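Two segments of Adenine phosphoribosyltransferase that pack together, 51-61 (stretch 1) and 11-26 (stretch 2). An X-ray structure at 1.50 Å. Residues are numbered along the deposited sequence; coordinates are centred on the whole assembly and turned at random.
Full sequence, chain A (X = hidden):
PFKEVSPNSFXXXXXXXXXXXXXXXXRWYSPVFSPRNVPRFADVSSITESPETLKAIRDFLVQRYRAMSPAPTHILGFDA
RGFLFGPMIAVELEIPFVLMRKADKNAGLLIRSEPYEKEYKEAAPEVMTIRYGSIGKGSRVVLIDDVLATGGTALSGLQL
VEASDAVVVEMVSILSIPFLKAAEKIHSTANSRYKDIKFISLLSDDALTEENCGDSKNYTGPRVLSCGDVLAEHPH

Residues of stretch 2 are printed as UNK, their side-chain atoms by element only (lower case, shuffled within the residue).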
# COMPACT_ATOMS: atom_id res chain seq x y z
N PRO A 51 10.67 1.54 -12.63
CA PRO A 51 9.67 2.34 -13.33
C PRO A 51 9.06 1.64 -14.55
O PRO A 51 7.84 1.62 -14.72
CB PRO A 51 10.45 3.58 -13.74
CG PRO A 51 11.40 3.74 -12.62
CD PRO A 51 11.89 2.34 -12.40
N GLU A 52 9.91 1.04 -15.37
CA GLU A 52 9.45 0.36 -16.57
C GLU A 52 8.58 -0.85 -16.24
O GLU A 52 7.56 -1.09 -16.88
CB GLU A 52 10.64 -0.06 -17.45
CG GLU A 52 10.23 -0.51 -18.84
CD GLU A 52 11.38 -1.10 -19.66
OE1 GLU A 52 12.48 -1.32 -19.11
OE2 GLU A 52 11.16 -1.35 -20.86
N THR A 53 8.97 -1.60 -15.20
CA THR A 53 8.21 -2.78 -14.81
C THR A 53 6.87 -2.40 -14.20
O THR A 53 5.84 -3.00 -14.54
CB THR A 53 9.01 -3.68 -13.83
OG1 THR A 53 10.32 -3.92 -14.37
CG2 THR A 53 8.32 -5.02 -13.64
N LEU A 54 6.86 -1.39 -13.34
CA LEU A 54 5.62 -0.95 -12.71
C LEU A 54 4.63 -0.48 -13.78
O LEU A 54 3.44 -0.84 -13.75
CB LEU A 54 5.91 0.17 -11.71
CG LEU A 54 4.82 0.50 -10.69
CD1 LEU A 54 4.54 -0.69 -9.77
CD2 LEU A 54 5.27 1.69 -9.87
N LYS A 55 5.13 0.28 -14.75
CA LYS A 55 4.30 0.78 -15.84
C LYS A 55 3.76 -0.36 -16.70
O LYS A 55 2.59 -0.34 -17.10
CB LYS A 55 5.10 1.77 -16.70
CG LYS A 55 4.26 2.46 -17.76
CD LYS A 55 5.08 3.40 -18.61
CE LYS A 55 4.24 3.95 -19.75
NZ LYS A 55 5.00 4.91 -20.61
N ALA A 56 4.59 -1.37 -16.95
CA ALA A 56 4.18 -2.52 -17.75
C ALA A 56 3.03 -3.27 -17.08
O ALA A 56 2.09 -3.70 -17.76
CB ALA A 56 5.36 -3.45 -17.99
N ILE A 57 3.09 -3.41 -15.76
CA ILE A 57 2.05 -4.09 -15.00
C ILE A 57 0.76 -3.27 -15.07
O ILE A 57 -0.31 -3.80 -15.35
CB ILE A 57 2.43 -4.23 -13.52
CG1 ILE A 57 3.62 -5.19 -13.37
CG2 ILE A 57 1.24 -4.71 -12.70
CD1 ILE A 57 4.23 -5.18 -12.00
N ARG A 58 0.89 -1.97 -14.83
CA ARG A 58 -0.24 -1.05 -14.86
C ARG A 58 -0.92 -1.09 -16.23
O ARG A 58 -2.13 -1.27 -16.33
CB ARG A 58 0.25 0.37 -14.55
CG ARG A 58 -0.84 1.39 -14.25
CD ARG A 58 -1.53 1.90 -15.50
NE ARG A 58 -0.57 2.38 -16.49
CZ ARG A 58 -0.01 3.59 -16.48
NH1 ARG A 58 -0.31 4.47 -15.53
NH2 ARG A 58 0.85 3.93 -17.44
N ASP A 59 -0.13 -0.93 -17.29
CA ASP A 59 -0.67 -0.94 -18.66
C ASP A 59 -1.38 -2.24 -19.01
O ASP A 59 -2.48 -2.22 -19.55
CB ASP A 59 0.44 -0.69 -19.68
CG ASP A 59 0.98 0.72 -19.64
OD1 ASP A 59 0.29 1.62 -19.12
OD2 ASP A 59 2.09 0.94 -20.15
N PHE A 60 -0.74 -3.37 -18.70
CA PHE A 60 -1.31 -4.68 -19.00
C PHE A 60 -2.65 -4.93 -18.31
O PHE A 60 -3.64 -5.26 -18.97
CB PHE A 60 -0.30 -5.78 -18.65
CG PHE A 60 -0.78 -7.17 -18.98
CD1 PHE A 60 -0.55 -7.71 -20.25
CD2 PHE A 60 -1.51 -7.91 -18.06
CE1 PHE A 60 -1.04 -8.97 -20.58
CE2 PHE A 60 -2.01 -9.17 -18.39
CZ PHE A 60 -1.77 -9.70 -19.66
N LEU A 61 -2.69 -4.78 -16.99
CA LEU A 61 -3.92 -5.02 -16.23
C LEU A 61 -5.04 -4.04 -16.56
O LEU A 61 -6.21 -4.43 -16.61
CB LEU A 61 -3.62 -5.06 -14.73
CG LEU A 61 -2.75 -6.26 -14.34
CD1 LEU A 61 -2.40 -6.23 -12.86
CD2 LEU A 61 -3.47 -7.56 -14.69
N UNK A 11 -1.34 -18.62 -16.22
CA UNK A 11 -0.03 -17.99 -16.15
C UNK A 11 0.25 -17.28 -17.46
O UNK A 11 0.02 -17.83 -18.54
c UNK A 11 2.49 -18.56 -15.82
c UNK A 11 3.39 -19.78 -15.69
c UNK A 11 1.04 -19.04 -15.89
c UNK A 11 2.69 -17.61 -14.64
N UNK A 12 0.71 -16.03 -17.37
CA UNK A 12 1.03 -15.25 -18.56
C UNK A 12 2.13 -15.97 -19.34
O UNK A 12 3.11 -16.43 -18.75
c UNK A 12 1.79 -12.87 -19.28
c UNK A 12 2.31 -11.56 -18.72
c UNK A 12 0.54 -12.66 -20.12
c UNK A 12 1.49 -13.85 -18.15
N UNK A 13 1.94 -16.12 -20.64
CA UNK A 13 2.92 -16.78 -21.49
C UNK A 13 4.25 -16.03 -21.35
O UNK A 13 4.29 -14.80 -21.49
o UNK A 13 4.09 -16.65 -24.59
o UNK A 13 3.49 -18.66 -23.94
c UNK A 13 3.40 -17.41 -23.89
c UNK A 13 2.42 -16.79 -22.93
N UNK A 14 5.33 -16.76 -21.07
CA UNK A 14 6.65 -16.15 -20.85
C UNK A 14 7.31 -15.38 -21.99
O UNK A 14 8.37 -14.78 -21.79
o UNK A 14 7.80 -18.23 -22.40
c UNK A 14 7.64 -17.15 -20.24
c UNK A 14 7.95 -18.33 -21.16
o UNK A 14 8.39 -19.37 -20.62
N UNK A 15 6.69 -15.39 -23.16
CA UNK A 15 7.24 -14.66 -24.30
C UNK A 15 6.83 -13.19 -24.21
O UNK A 15 7.49 -12.32 -24.78
c UNK A 15 6.75 -15.26 -25.62
o UNK A 15 5.42 -14.88 -25.88
N UNK A 16 5.75 -12.93 -23.46
CA UNK A 16 5.22 -11.58 -23.29
C UNK A 16 6.26 -10.64 -22.70
O UNK A 16 7.02 -11.02 -21.81
c UNK A 16 1.96 -10.14 -23.11
c UNK A 16 3.99 -11.60 -22.40
n UNK A 16 1.65 -8.82 -22.93
n UNK A 16 3.53 -9.15 -21.97
c UNK A 16 2.62 -8.24 -22.24
c UNK A 16 3.15 -10.36 -22.50
N UNK A 17 6.30 -9.40 -23.20
CA UNK A 17 7.25 -8.40 -22.73
C UNK A 17 7.17 -8.19 -21.20
O UNK A 17 8.19 -7.99 -20.54
c UNK A 17 7.04 -7.08 -23.47
N UNK A 18 5.96 -8.24 -20.65
CA UNK A 18 5.76 -8.06 -19.22
C UNK A 18 6.38 -9.21 -18.41
O UNK A 18 7.00 -8.98 -17.37
c UNK A 18 3.85 -7.96 -17.41
c UNK A 18 4.58 -6.87 -16.62
c UNK A 18 4.26 -7.94 -18.89
c UNK A 18 2.35 -7.79 -17.30
N UNK A 19 6.20 -10.43 -18.89
CA UNK A 19 6.75 -11.61 -18.23
C UNK A 19 8.27 -11.54 -18.20
O UNK A 19 8.92 -11.87 -17.20
o UNK A 19 6.94 -14.01 -18.42
c UNK A 19 6.30 -12.87 -18.95
N UNK A 20 8.83 -11.10 -19.32
CA UNK A 20 10.26 -10.95 -19.50
C UNK A 20 10.81 -9.88 -18.57
O UNK A 20 11.86 -10.06 -17.95
o UNK A 20 11.86 -12.82 -23.07
c UNK A 20 11.12 -12.72 -22.09
n UNK A 20 11.16 -13.59 -21.07
c UNK A 20 10.14 -11.59 -21.98
c UNK A 20 10.56 -10.56 -20.95
N UNK A 21 10.11 -8.76 -18.49
CA UNK A 21 10.52 -7.63 -17.66
C UNK A 21 10.50 -8.01 -16.18
O UNK A 21 11.39 -7.61 -15.42
c UNK A 21 9.59 -6.44 -17.94
c UNK A 21 9.13 -4.05 -18.30
c UNK A 21 10.05 -5.03 -17.59
c UNK A 21 11.49 -4.79 -17.99
N UNK A 22 9.50 -8.79 -15.78
CA UNK A 22 9.38 -9.24 -14.40
C UNK A 22 10.52 -10.18 -14.03
O UNK A 22 11.09 -10.09 -12.95
c UNK A 22 6.82 -9.04 -14.11
c UNK A 22 6.86 -8.23 -12.83
c UNK A 22 8.04 -9.95 -14.19
c UNK A 22 5.54 -9.86 -14.19
N UNK A 23 10.85 -11.09 -14.95
CA UNK A 23 11.93 -12.04 -14.73
C UNK A 23 13.27 -11.30 -14.59
O UNK A 23 14.13 -11.69 -13.81
c UNK A 23 13.04 -14.09 -15.86
c UNK A 23 14.19 -15.83 -17.31
c UNK A 23 11.97 -13.02 -15.91
c UNK A 23 13.02 -14.86 -17.17
n UNK A 23 14.16 -16.93 -16.31
N UNK A 24 13.40 -10.20 -15.34
CA UNK A 24 14.60 -9.38 -15.33
C UNK A 24 14.70 -8.52 -14.08
O UNK A 24 15.78 -8.39 -13.49
c UNK A 24 15.78 -7.52 -16.67
n UNK A 24 18.02 -5.87 -18.03
c UNK A 24 14.62 -8.50 -16.58
c UNK A 24 15.60 -6.57 -17.86
c UNK A 24 16.61 -5.42 -17.85
N UNK A 25 13.58 -7.95 -13.65
CA UNK A 25 13.53 -7.08 -12.48
C UNK A 25 13.50 -7.74 -11.11
O UNK A 25 14.15 -7.26 -10.18
c UNK A 25 12.33 -6.13 -12.58
o UNK A 25 12.39 -5.35 -13.76
N UNK A 26 12.74 -8.82 -10.97
CA UNK A 26 12.62 -9.49 -9.67
C UNK A 26 13.92 -9.85 -8.97
O UNK A 26 14.92 -10.23 -9.60
c UNK A 26 7.96 -10.73 -9.36
c UNK A 26 7.83 -10.36 -8.03
c UNK A 26 11.76 -10.75 -9.78
c UNK A 26 10.38 -10.62 -9.16
c UNK A 26 9.23 -10.85 -9.92
c UNK A 26 10.22 -10.26 -7.82
o UNK A 26 6.57 -10.20 -7.49
c UNK A 26 8.95 -10.13 -7.25

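Position 11 carries four carbons forked at the second, the pattern of leucine; Leu-11 lies on a strand, out of reach of stretch 1. Position 12 has the same four-carbon fork, but here one branch meets the ring of Phe-60: Leu-12, its CD1 3.8 Å from Phe-60 CZ.

Position 13 shows two carbons, the second bearing two oxygens, so Asp-13. Position 14 repeats that carboxylate and, exposed and far from the helix, is Asp-14. Position 15 is one carbon and one oxygen: Ser-15, whose OG donates to Asp-13 OD2 at 2.6 Å and helps tie a type I turn running from Asp-13 to position 16.

At 16, one carbon leads to a five-membered ring of three carbons and two nitrogens that meets the ring of Phe-60: His-16. Its ND1 accepts from the backbone N of position 18 at 2.9 Å, capping the helix, while its face receives the edge of Phe-60, with ring centroids 5.1 Å apart and planes at 89°. One side chain thus caps the helix and joins the contact.

Position 17 has a lone carbon, Ala-17, with no contact. Position 18 is a four-carbon fork pointing toward stretch 1 and touching Ala-56, Ile-57 and Phe-60: Leu-18, whose CD1 lies 3.8 Å from both Ala-56 CB and Ile-57 CG1, and whose CD2 lies 3.6 Å from Phe-60 CB. Position 19, one carbon and one oxygen, is Ser-19; position 20, three carbons ending in oxygen and nitrogen, is Gln-20. Both are out of reach.

Position 21 has four carbons forked at the second, touching Glu-52, Thr-53 and Ala-56: Leu-21, its CD2 3.8 Å from Ala-56 CB and 3.7 Å from Glu-52 CG. Position 22, four carbons forked at the second, starts sideways but its end comes nearer, touching Thr-53 and Ile-57; Leu-22 CD2 reaches Thr-53 CG2 at 3.6 Å. Positions 23 and 24 each run four carbons to a nitrogen: Lys-23 and Lys-24, neither in contact. Position 25 is one carbon and one oxygen, the oxygen meeting the hydroxyl of Thr-53: Ser-25, its OG hydrogen-bonded to Thr-53 OG1 at 2.6 Å. Position 26 is one carbon, then a six-carbon ring bearing one oxygen, without contact to stretch 1: Tyr-26, the first residue to leave helical geometry.

The helices run roughly antiparallel, at 146°, with axes 9.7 Å apart. Thr-53, Ala-56 and Phe-60, spaced three and four apart, point toward stretch 2; Leu-18, Leu-21 and Ser-25 repeat that spacing in reply. At Ala-56 the backbones are close, Ala-56 CA lying 5.9 Å from Leu-18 CA. The rule is a leucine-lined apolar seam, with a hydroxyl pair at one end and an aromatic pair at the other.

Stretch 2 (11-26) LLDDSHALSQLLKKSY
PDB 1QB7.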